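Local coordinates for envelope polyprotein (PDB 5FXU) that forms the Gn glycoprotein ectodomain of Puumala virus, part of the antigenic surface of the hantavirus envelope, at residues Y184-I196 and L341-I355. Sequence-based numbering, arbitrary orientation.
Sequences YDIVTVMVRCFLI and LPLTWTGFIPLPGEI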
ATOM      1  N   TYR A 184      19.213   0.694 -24.419  1.00 88.69           N
ATOM      2  CA  TYR A 184      18.465   1.665 -23.608  1.00 84.77           C
ATOM      3  C   TYR A 184      19.123   1.909 -22.228  1.00 77.18           C
ATOM      4  O   TYR A 184      19.935   1.096 -21.808  1.00 74.49           O
ATOM      5  CB  TYR A 184      16.968   1.271 -23.566  1.00 86.12           C
ATOM      6  CG  TYR A 184      16.639  -0.187 -23.227  1.00 90.51           C
ATOM      7  CD1 TYR A 184      17.232  -0.849 -22.141  1.00 92.79           C
ATOM      8  CD2 TYR A 184      15.683  -0.901 -23.975  1.00 94.23           C
ATOM      9  CE1 TYR A 184      16.911  -2.170 -21.821  1.00 94.13           C
ATOM     10  CE2 TYR A 184      15.352  -2.229 -23.659  1.00 94.49           C
ATOM     11  CZ  TYR A 184      15.966  -2.864 -22.581  1.00 94.38           C
ATOM     12  OH  TYR A 184      15.645  -4.169 -22.251  1.00 89.25           O
ATOM     13  N   ASP A 185      18.855   3.046 -21.572  1.00 70.91           N
ATOM     14  CA  ASP A 185      19.318   3.280 -20.181  1.00 68.62           C
ATOM     15  C   ASP A 185      18.379   2.600 -19.189  1.00 62.56           C
ATOM     16  O   ASP A 185      17.235   2.316 -19.506  1.00 58.81           O
ATOM     17  CB  ASP A 185      19.366   4.769 -19.851  1.00 69.91           C
ATOM     18  CG  ASP A 185      20.356   5.539 -20.724  1.00 72.94           C
ATOM     19  OD1 ASP A 185      21.559   5.200 -20.711  1.00 77.44           O
ATOM     20  OD2 ASP A 185      19.943   6.505 -21.401  1.00 71.80           O
ATOM     21  N   ILE A 186      18.876   2.347 -17.986  1.00 59.70           N
ATOM     22  CA  ILE A 186      18.102   1.667 -16.959  1.00 56.25           C
ATOM     23  C   ILE A 186      18.124   2.483 -15.682  1.00 54.53           C
ATOM     24  O   ILE A 186      19.175   2.701 -15.117  1.00 55.33           O
ATOM     25  CB  ILE A 186      18.657   0.258 -16.687  1.00 56.09           C
ATOM     26  CG1 ILE A 186      18.497  -0.596 -17.953  1.00 57.05           C
ATOM     27  CG2 ILE A 186      17.957  -0.396 -15.492  1.00 53.64           C
ATOM     28  CD1 ILE A 186      19.154  -1.958 -17.869  1.00 58.17           C
ATOM     29  N   VAL A 187      16.945   2.850 -15.193  1.00 51.92           N
ATOM     30  CA  VAL A 187      16.809   3.623 -13.966  1.00 49.76           C
ATOM     31  C   VAL A 187      15.840   2.932 -13.005  1.00 46.03           C
ATOM     32  O   VAL A 187      14.793   2.423 -13.398  1.00 47.01           O
ATOM     33  CB  VAL A 187      16.334   5.063 -14.282  1.00 50.50           C
ATOM     34  CG1 VAL A 187      16.181   5.861 -13.009  1.00 50.28           C
ATOM     35  CG2 VAL A 187      17.348   5.762 -15.183  1.00 52.18           C
ATOM     36  N   THR A 188      16.198   2.921 -11.740  1.00 43.25           N
ATOM     37  CA  THR A 188      15.372   2.331 -10.690  1.00 41.63           C
ATOM     38  C   THR A 188      14.362   3.343 -10.153  1.00 39.74           C
ATOM     39  O   THR A 188      14.770   4.398  -9.707  1.00 41.17           O
ATOM     40  CB  THR A 188      16.277   1.803  -9.585  1.00 41.04           C
ATOM     41  OG1 THR A 188      16.968   0.663 -10.103  1.00 43.22           O
ATOM     42  CG2 THR A 188      15.505   1.395  -8.390  1.00 40.31           C
ATOM     43  N   VAL A 189      13.066   3.018 -10.217  1.00 37.27           N
ATOM     44  CA  VAL A 189      12.009   3.941  -9.790  1.00 36.03           C
ATOM     45  C   VAL A 189      11.146   3.339  -8.677  1.00 33.88           C
ATOM     46  O   VAL A 189      11.005   2.124  -8.560  1.00 32.86           O
ATOM     47  CB  VAL A 189      11.077   4.410 -10.942  1.00 36.65           C
ATOM     48  CG1 VAL A 189      11.887   5.063 -12.040  1.00 38.97           C
ATOM     49  CG2 VAL A 189      10.275   3.271 -11.535  1.00 37.28           C
ATOM     50  N   MET A 190      10.544   4.221  -7.902  1.00 32.82           N
ATOM     51  CA  MET A 190       9.614   3.848  -6.855  1.00 31.90           C
ATOM     52  C   MET A 190       8.286   3.393  -7.443  1.00 30.87           C
ATOM     53  O   MET A 190       7.803   3.947  -8.429  1.00 30.31           O
ATOM     54  CB  MET A 190       9.392   5.015  -5.901  1.00 32.38           C
ATOM     55  CG  MET A 190       8.458   4.694  -4.740  1.00 33.81           C
ATOM     56  SD  MET A 190       8.303   5.986  -3.452  1.00 36.22           S
ATOM     57  CE  MET A 190       9.858   5.758  -2.610  1.00 36.52           C
ATOM     58  N   VAL A 191       7.707   2.375  -6.816  1.00 29.96           N
ATOM     59  CA  VAL A 191       6.369   1.920  -7.125  1.00 29.10           C
ATOM     60  C   VAL A 191       5.600   1.868  -5.826  1.00 26.93           C
ATOM     61  O   VAL A 191       6.117   1.355  -4.831  1.00 26.81           O
ATOM     62  CB  VAL A 191       6.358   0.537  -7.794  1.00 30.04           C
ATOM     63  CG1 VAL A 191       4.954   0.170  -8.242  1.00 30.70           C
ATOM     64  CG2 VAL A 191       7.176   0.570  -9.058  1.00 32.58           C
ATOM     65  N   ARG A 192       4.396   2.430  -5.844  1.00 25.55           N
ATOM     66  CA  ARG A 192       3.456   2.371  -4.713  1.00 25.44           C
ATOM     67  C   ARG A 192       2.151   1.723  -5.134  1.00 24.66           C
ATOM     68  O   ARG A 192       1.562   2.134  -6.116  1.00 23.75           O
ATOM     69  CB  ARG A 192       3.174   3.769  -4.152  1.00 25.74           C
ATOM     70  CG  ARG A 192       4.305   4.285  -3.299  1.00 26.43           C
ATOM     71  CD  ARG A 192       4.478   5.774  -3.110  1.00 27.73           C
ATOM     72  NE  ARG A 192       4.930   6.576  -4.241  1.00 29.41           N
ATOM     73  CZ  ARG A 192       5.291   7.848  -4.153  1.00 29.46           C
ATOM     74  NH1 ARG A 192       5.286   8.481  -2.981  1.00 30.16           N
ATOM     75  NH2 ARG A 192       5.679   8.485  -5.246  1.00 30.97           N
ATOM     76  N   CYS A 193       1.739   0.709  -4.373  1.00 24.85           N
ATOM     77  CA  CYS A 193       0.634  -0.167  -4.714  1.00 26.44           C
ATOM     78  C   CYS A 193      -0.376  -0.298  -3.584  1.00 26.39           C
ATOM     79  O   CYS A 193       0.005  -0.344  -2.428  1.00 25.91           O
ATOM     80  CB  CYS A 193       1.152  -1.580  -4.997  1.00 28.18           C
ATOM     81  SG  CYS A 193       2.339  -1.705  -6.325  1.00 29.95           S
ATOM     82  N   PHE A 194      -1.650  -0.395  -3.954  1.00 26.79           N
ATOM     83  CA  PHE A 194      -2.769  -0.477  -3.018  1.00 27.23           C
ATOM     84  C   PHE A 194      -3.547  -1.733  -3.321  1.00 27.96           C
ATOM     85  O   PHE A 194      -3.829  -2.029  -4.473  1.00 29.01           O
ATOM     86  CB  PHE A 194      -3.640   0.783  -3.116  1.00 27.86           C
ATOM     87  CG  PHE A 194      -2.835   2.035  -2.951  1.00 28.16           C
ATOM     88  CD1 PHE A 194      -2.097   2.545  -4.027  1.00 28.54           C
ATOM     89  CD2 PHE A 194      -2.709   2.633  -1.716  1.00 28.11           C
ATOM     90  CE1 PHE A 194      -1.274   3.655  -3.858  1.00 29.49           C
ATOM     91  CE2 PHE A 194      -1.907   3.759  -1.547  1.00 28.73           C
ATOM     92  CZ  PHE A 194      -1.173   4.266  -2.602  1.00 29.09           C
ATOM     93  N   LEU A 195      -3.841  -2.494  -2.277  1.00 27.98           N
ATOM     94  CA  LEU A 195      -4.591  -3.718  -2.401  1.00 28.42           C
ATOM     95  C   LEU A 195      -6.075  -3.448  -2.552  1.00 28.68           C
ATOM     96  O   LEU A 195      -6.680  -2.797  -1.692  1.00 28.84           O
ATOM     97  CB  LEU A 195      -4.373  -4.588  -1.154  1.00 28.48           C
ATOM     98  CG  LEU A 195      -5.060  -5.945  -1.199  1.00 29.50           C
ATOM     99  CD1 LEU A 195      -4.423  -6.837  -2.231  1.00 29.75           C
ATOM    100  CD2 LEU A 195      -4.923  -6.610   0.140  1.00 31.14           C
ATOM    101  N   ILE A 196      -6.672  -4.015  -3.589  1.00 29.23           N
ATOM    102  CA  ILE A 196      -8.090  -3.819  -3.894  1.00 30.02           C
ATOM    103  C   ILE A 196      -8.796  -5.169  -3.811  1.00 32.04           C
ATOM    104  O   ILE A 196      -8.384  -6.119  -4.494  1.00 32.15           O
ATOM    105  CB  ILE A 196      -8.260  -3.277  -5.323  1.00 30.89           C
ATOM    106  CG1 ILE A 196      -7.366  -2.049  -5.610  1.00 30.38           C
ATOM    107  CG2 ILE A 196      -9.719  -2.992  -5.633  1.00 31.74           C
ATOM    108  CD1 ILE A 196      -7.563  -0.886  -4.689  1.00 30.92           C
ATOM    109  N   LEU A 341      -1.525 -10.685   2.816  1.00 25.23           N
ATOM    110  CA  LEU A 341      -1.070  -9.704   1.826  1.00 25.41           C
ATOM    111  C   LEU A 341      -1.183  -8.328   2.446  1.00 25.41           C
ATOM    112  O   LEU A 341      -2.173  -8.025   3.124  1.00 25.22           O
ATOM    113  CB  LEU A 341      -1.938  -9.735   0.567  1.00 25.32           C
ATOM    114  CG  LEU A 341      -1.718 -10.934  -0.362  1.00 26.16           C
ATOM    115  CD1 LEU A 341      -2.895 -11.085  -1.301  1.00 27.43           C
ATOM    116  CD2 LEU A 341      -0.439 -10.788  -1.149  1.00 26.15           C
ATOM    117  N   PRO A 342      -0.184  -7.473   2.206  1.00 24.43           N
ATOM    118  CA  PRO A 342      -0.253  -6.149   2.802  1.00 24.71           C
ATOM    119  C   PRO A 342      -1.213  -5.224   2.049  1.00 28.04           C
ATOM    120  O   PRO A 342      -1.381  -5.365   0.825  1.00 27.99           O
ATOM    121  CB  PRO A 342       1.185  -5.659   2.704  1.00 25.18           C
ATOM    122  CG  PRO A 342       1.732  -6.357   1.479  1.00 25.11           C
ATOM    123  CD  PRO A 342       1.087  -7.705   1.494  1.00 24.63           C
ATOM    124  N   LEU A 343      -1.807  -4.274   2.778  1.00 28.33           N
ATOM    125  CA  LEU A 343      -2.748  -3.307   2.203  1.00 30.08           C
ATOM    126  C   LEU A 343      -2.088  -2.324   1.252  1.00 28.20           C
ATOM    127  O   LEU A 343      -2.677  -1.954   0.235  1.00 28.17           O
ATOM    128  CB  LEU A 343      -3.493  -2.528   3.296  1.00 33.90           C
ATOM    129  CG  LEU A 343      -4.502  -3.275   4.143  1.00 38.13           C
ATOM    130  CD1 LEU A 343      -5.553  -2.271   4.611  1.00 41.92           C
ATOM    131  CD2 LEU A 343      -5.172  -4.448   3.452  1.00 39.59           C
ATOM    132  N   THR A 344      -0.891  -1.880   1.613  1.00 26.68           N
ATOM    133  CA  THR A 344      -0.060  -1.054   0.751  1.00 27.54           C
ATOM    134  C   THR A 344       1.325  -1.659   0.667  1.00 26.91           C
ATOM    135  O   THR A 344       1.725  -2.418   1.542  1.00 25.82           O
ATOM    136  CB  THR A 344       0.080   0.386   1.255  1.00 29.03           C
ATOM    137  OG1 THR A 344       0.908   0.413   2.430  1.00 31.19           O
ATOM    138  CG2 THR A 344      -1.298   0.988   1.550  1.00 29.32           C
ATOM    139  N   TRP A 345       2.029  -1.336  -0.407  1.00 25.98           N
ATOM    140  CA  TRP A 345       3.348  -1.901  -0.678  1.00 26.62           C
ATOM    141  C   TRP A 345       4.156  -0.877  -1.458  1.00 27.73           C
ATOM    142  O   TRP A 345       3.682  -0.350  -2.471  1.00 27.44           O
ATOM    143  CB  TRP A 345       3.233  -3.198  -1.494  1.00 26.28           C
ATOM    144  CG  TRP A 345       4.560  -3.888  -1.717  1.00 25.17           C
ATOM    145  CD1 TRP A 345       5.124  -4.824  -0.921  1.00 25.33           C
ATOM    146  CD2 TRP A 345       5.466  -3.677  -2.799  1.00 24.92           C
ATOM    147  NE1 TRP A 345       6.336  -5.225  -1.437  1.00 26.66           N
ATOM    148  CE2 TRP A 345       6.574  -4.530  -2.590  1.00 26.18           C
ATOM    149  CE3 TRP A 345       5.452  -2.853  -3.931  1.00 26.10           C
ATOM    150  CZ2 TRP A 345       7.671  -4.588  -3.476  1.00 25.96           C
ATOM    151  CZ3 TRP A 345       6.545  -2.906  -4.827  1.00 26.09           C
ATOM    152  CH2 TRP A 345       7.631  -3.770  -4.592  1.00 26.30           C
ATOM    153  N   THR A 346       5.350  -0.589  -0.958  1.00 28.06           N
ATOM    154  CA  THR A 346       6.248   0.373  -1.552  1.00 30.56           C
ATOM    155  C   THR A 346       7.563  -0.347  -1.841  1.00 32.43           C
ATOM    156  O   THR A 346       8.138  -1.011  -0.969  1.00 33.34           O
ATOM    157  CB  THR A 346       6.452   1.603  -0.629  1.00 31.03           C
ATOM    158  OG1 THR A 346       5.177   2.227  -0.370  1.00 33.78           O
ATOM    159  CG2 THR A 346       7.345   2.630  -1.281  1.00 32.53           C
ATOM    160  N   GLY A 347       8.016  -0.238  -3.089  1.00 32.96           N
ATOM    161  CA  GLY A 347       9.287  -0.807  -3.509  1.00 31.60           C
ATOM    162  C   GLY A 347       9.849  -0.126  -4.733  1.00 31.27           C
ATOM    163  O   GLY A 347       9.415   0.953  -5.097  1.00 30.38           O
ATOM    164  N   PHE A 348      10.845  -0.756  -5.341  1.00 31.40           N
ATOM    165  CA  PHE A 348      11.584  -0.186  -6.467  1.00 32.66           C
ATOM    166  C   PHE A 348      11.742  -1.222  -7.567  1.00 33.74           C
ATOM    167  O   PHE A 348      11.981  -2.391  -7.283  1.00 35.85           O
ATOM    168  CB  PHE A 348      12.944   0.323  -6.009  1.00 32.40           C
ATOM    169  CG  PHE A 348      12.851   1.373  -4.941  1.00 33.55           C
ATOM    170  CD1 PHE A 348      12.760   1.019  -3.599  1.00 34.26           C
ATOM    171  CD2 PHE A 348      12.820   2.723  -5.277  1.00 34.51           C
ATOM    172  CE1 PHE A 348      12.659   1.993  -2.604  1.00 35.11           C
ATOM    173  CE2 PHE A 348      12.733   3.701  -4.289  1.00 33.76           C
ATOM    174  CZ  PHE A 348      12.641   3.338  -2.952  1.00 33.95           C
ATOM    175  N   ILE A 349      11.584  -0.788  -8.817  1.00 34.75           N
ATOM    176  CA  ILE A 349      11.837  -1.636  -9.977  1.00 34.47           C
ATOM    177  C   ILE A 349      12.707  -0.902 -10.999  1.00 34.09           C
ATOM    178  O   ILE A 349      12.595   0.334 -11.157  1.00 33.68           O
ATOM    179  CB  ILE A 349      10.533  -2.140 -10.644  1.00 34.90           C
ATOM    180  CG1 ILE A 349       9.724  -0.992 -11.269  1.00 35.39           C
ATOM    181  CG2 ILE A 349       9.697  -2.910  -9.632  1.00 36.03           C
ATOM    182  CD1 ILE A 349       8.559  -1.441 -12.128  1.00 36.21           C
ATOM    183  N   PRO A 350      13.578  -1.653 -11.701  1.00 33.07           N
ATOM    184  CA  PRO A 350      14.350  -1.068 -12.787  1.00 33.27           C
ATOM    185  C   PRO A 350      13.496  -0.889 -14.039  1.00 34.43           C
ATOM    186  O   PRO A 350      12.775  -1.804 -14.416  1.00 36.34           O
ATOM    187  CB  PRO A 350      15.448  -2.099 -13.012  1.00 33.86           C
ATOM    188  CG  PRO A 350      14.826  -3.403 -12.641  1.00 33.16           C
ATOM    189  CD  PRO A 350      13.886  -3.085 -11.518  1.00 33.26           C
ATOM    190  N   LEU A 351      13.553   0.288 -14.654  1.00 36.83           N
ATOM    191  CA  LEU A 351      12.876   0.528 -15.924  1.00 40.88           C
ATOM    192  C   LEU A 351      13.869   0.837 -17.033  1.00 42.67           C
ATOM    193  O   LEU A 351      14.799   1.610 -16.832  1.00 37.36           O
ATOM    194  CB  LEU A 351      11.918   1.711 -15.833  1.00 41.98           C
ATOM    195  CG  LEU A 351      10.678   1.564 -14.962  1.00 41.50           C
ATOM    196  CD1 LEU A 351       9.887   2.850 -14.776  1.00 43.41           C
ATOM    197  CD2 LEU A 351       9.767   0.501 -15.526  1.00 42.69           C
ATOM    198  N   PRO A 352      13.651   0.252 -18.220  1.00 48.29           N
ATOM    199  CA  PRO A 352      14.421   0.637 -19.384  1.00 52.33           C
ATOM    200  C   PRO A 352      13.854   1.918 -19.990  1.00 57.56           C
ATOM    201  O   PRO A 352      12.639   2.130 -19.979  1.00 59.78           O
ATOM    202  CB  PRO A 352      14.227  -0.547 -20.319  1.00 52.97           C
ATOM    203  CG  PRO A 352      12.859  -1.027 -20.016  1.00 51.61           C
ATOM    204  CD  PRO A 352      12.633  -0.756 -18.556  1.00 50.14           C
ATOM    205  N   GLY A 353      14.739   2.769 -20.494  1.00 66.14           N
ATOM    206  CA  GLY A 353      14.350   4.044 -21.110  1.00 68.90           C
ATOM    207  C   GLY A 353      15.542   4.876 -21.545  1.00 68.85           C
ATOM    208  O   GLY A 353      16.577   4.325 -21.914  1.00 69.98           O
ATOM    209  N   GLU A 354      15.404   6.201 -21.469  1.00 72.55           N
ATOM    210  CA  GLU A 354      16.439   7.134 -21.907  1.00 73.72           C
ATOM    211  C   GLU A 354      16.650   8.254 -20.878  1.00 72.21           C
ATOM    212  O   GLU A 354      15.704   8.911 -20.470  1.00 67.86           O
ATOM    213  CB  GLU A 354      16.071   7.712 -23.262  1.00 80.76           C
ATOM    214  CG  GLU A 354      15.899   6.672 -24.376  1.00 84.47           C
ATOM    215  CD  GLU A 354      16.184   7.212 -25.773  1.00 92.53           C
ATOM    216  OE1 GLU A 354      17.334   7.642 -25.974  1.00 91.46           O
ATOM    217  OE2 GLU A 354      15.295   7.178 -26.675  1.00 97.94           O
ATOM    218  N   ILE A 355      17.896   8.449 -20.454  1.00 75.47           N
ATOM    219  CA  ILE A 355      18.265   9.472 -19.446  1.00 81.68           C
ATOM    220  C   ILE A 355      18.242  10.949 -19.901  1.00 93.05           C
ATOM    221  O   ILE A 355      17.964  11.838 -19.086  1.00106.66           O
ATOM    222  CB  ILE A 355      19.618   9.078 -18.773  1.00 81.11           C
ATOM    223  CG1 ILE A 355      19.352   8.031 -17.675  1.00 80.96           C
ATOM    224  CG2 ILE A 355      20.357  10.280 -18.192  1.00 79.87           C
ATOM    225  CD1 ILE A 355      20.584   7.409 -17.048  1.00 80.03           C
TER
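V189 and I349 sit opposite each other midway along two neighbouring antiparallel strands, 185-196 and 344-354, of a larger, twisted β-sheet in the Gn head. As a hydrogen-bonded pair they exchange two backbone bonds, V189 N to I349 O (2.9 Å) and I349 N to V189 O (3.0 Å), and the pattern repeats at D185–G353, V187–L351, V191–G347 and C193–W345.

On the V189 face, aliphatic side chains meet diagonally: the V191 CG2 methyl meets the I349 CG1 methylene at 3.7 Å, while V189 CG2 presses unusually tightly on L351 CD1. Further along, C193 SG lies oblique to the W345 ring, 4.1 Å from CE3. The other face carries M190, bent at chi3 (-76°), which brings CE to 3.7 Å from F348 CZ and leaves SD above one face of the R192 guanidinium, toward its rim.

Partners outside the pair take up polar or sulfur atoms on both faces. On the V189 face C193 is disulfide-bonded to C232 of the adjoining strand 228-234, and W345 NE1 hydrogen-bonds to the A261 carbonyl just beyond helix 249-260; on the M190 face R192 NH1 and NH2 hydrogen-bond to S23 OG and the G235 carbonyl.

At the less ordered far end, P352 CB stands over the centre of the Y184 ring, and I355 N gives D185 OD2 a nearly straight bond (3.0 Å, 171°) on the anti side, tilted out of the carboxylate plane.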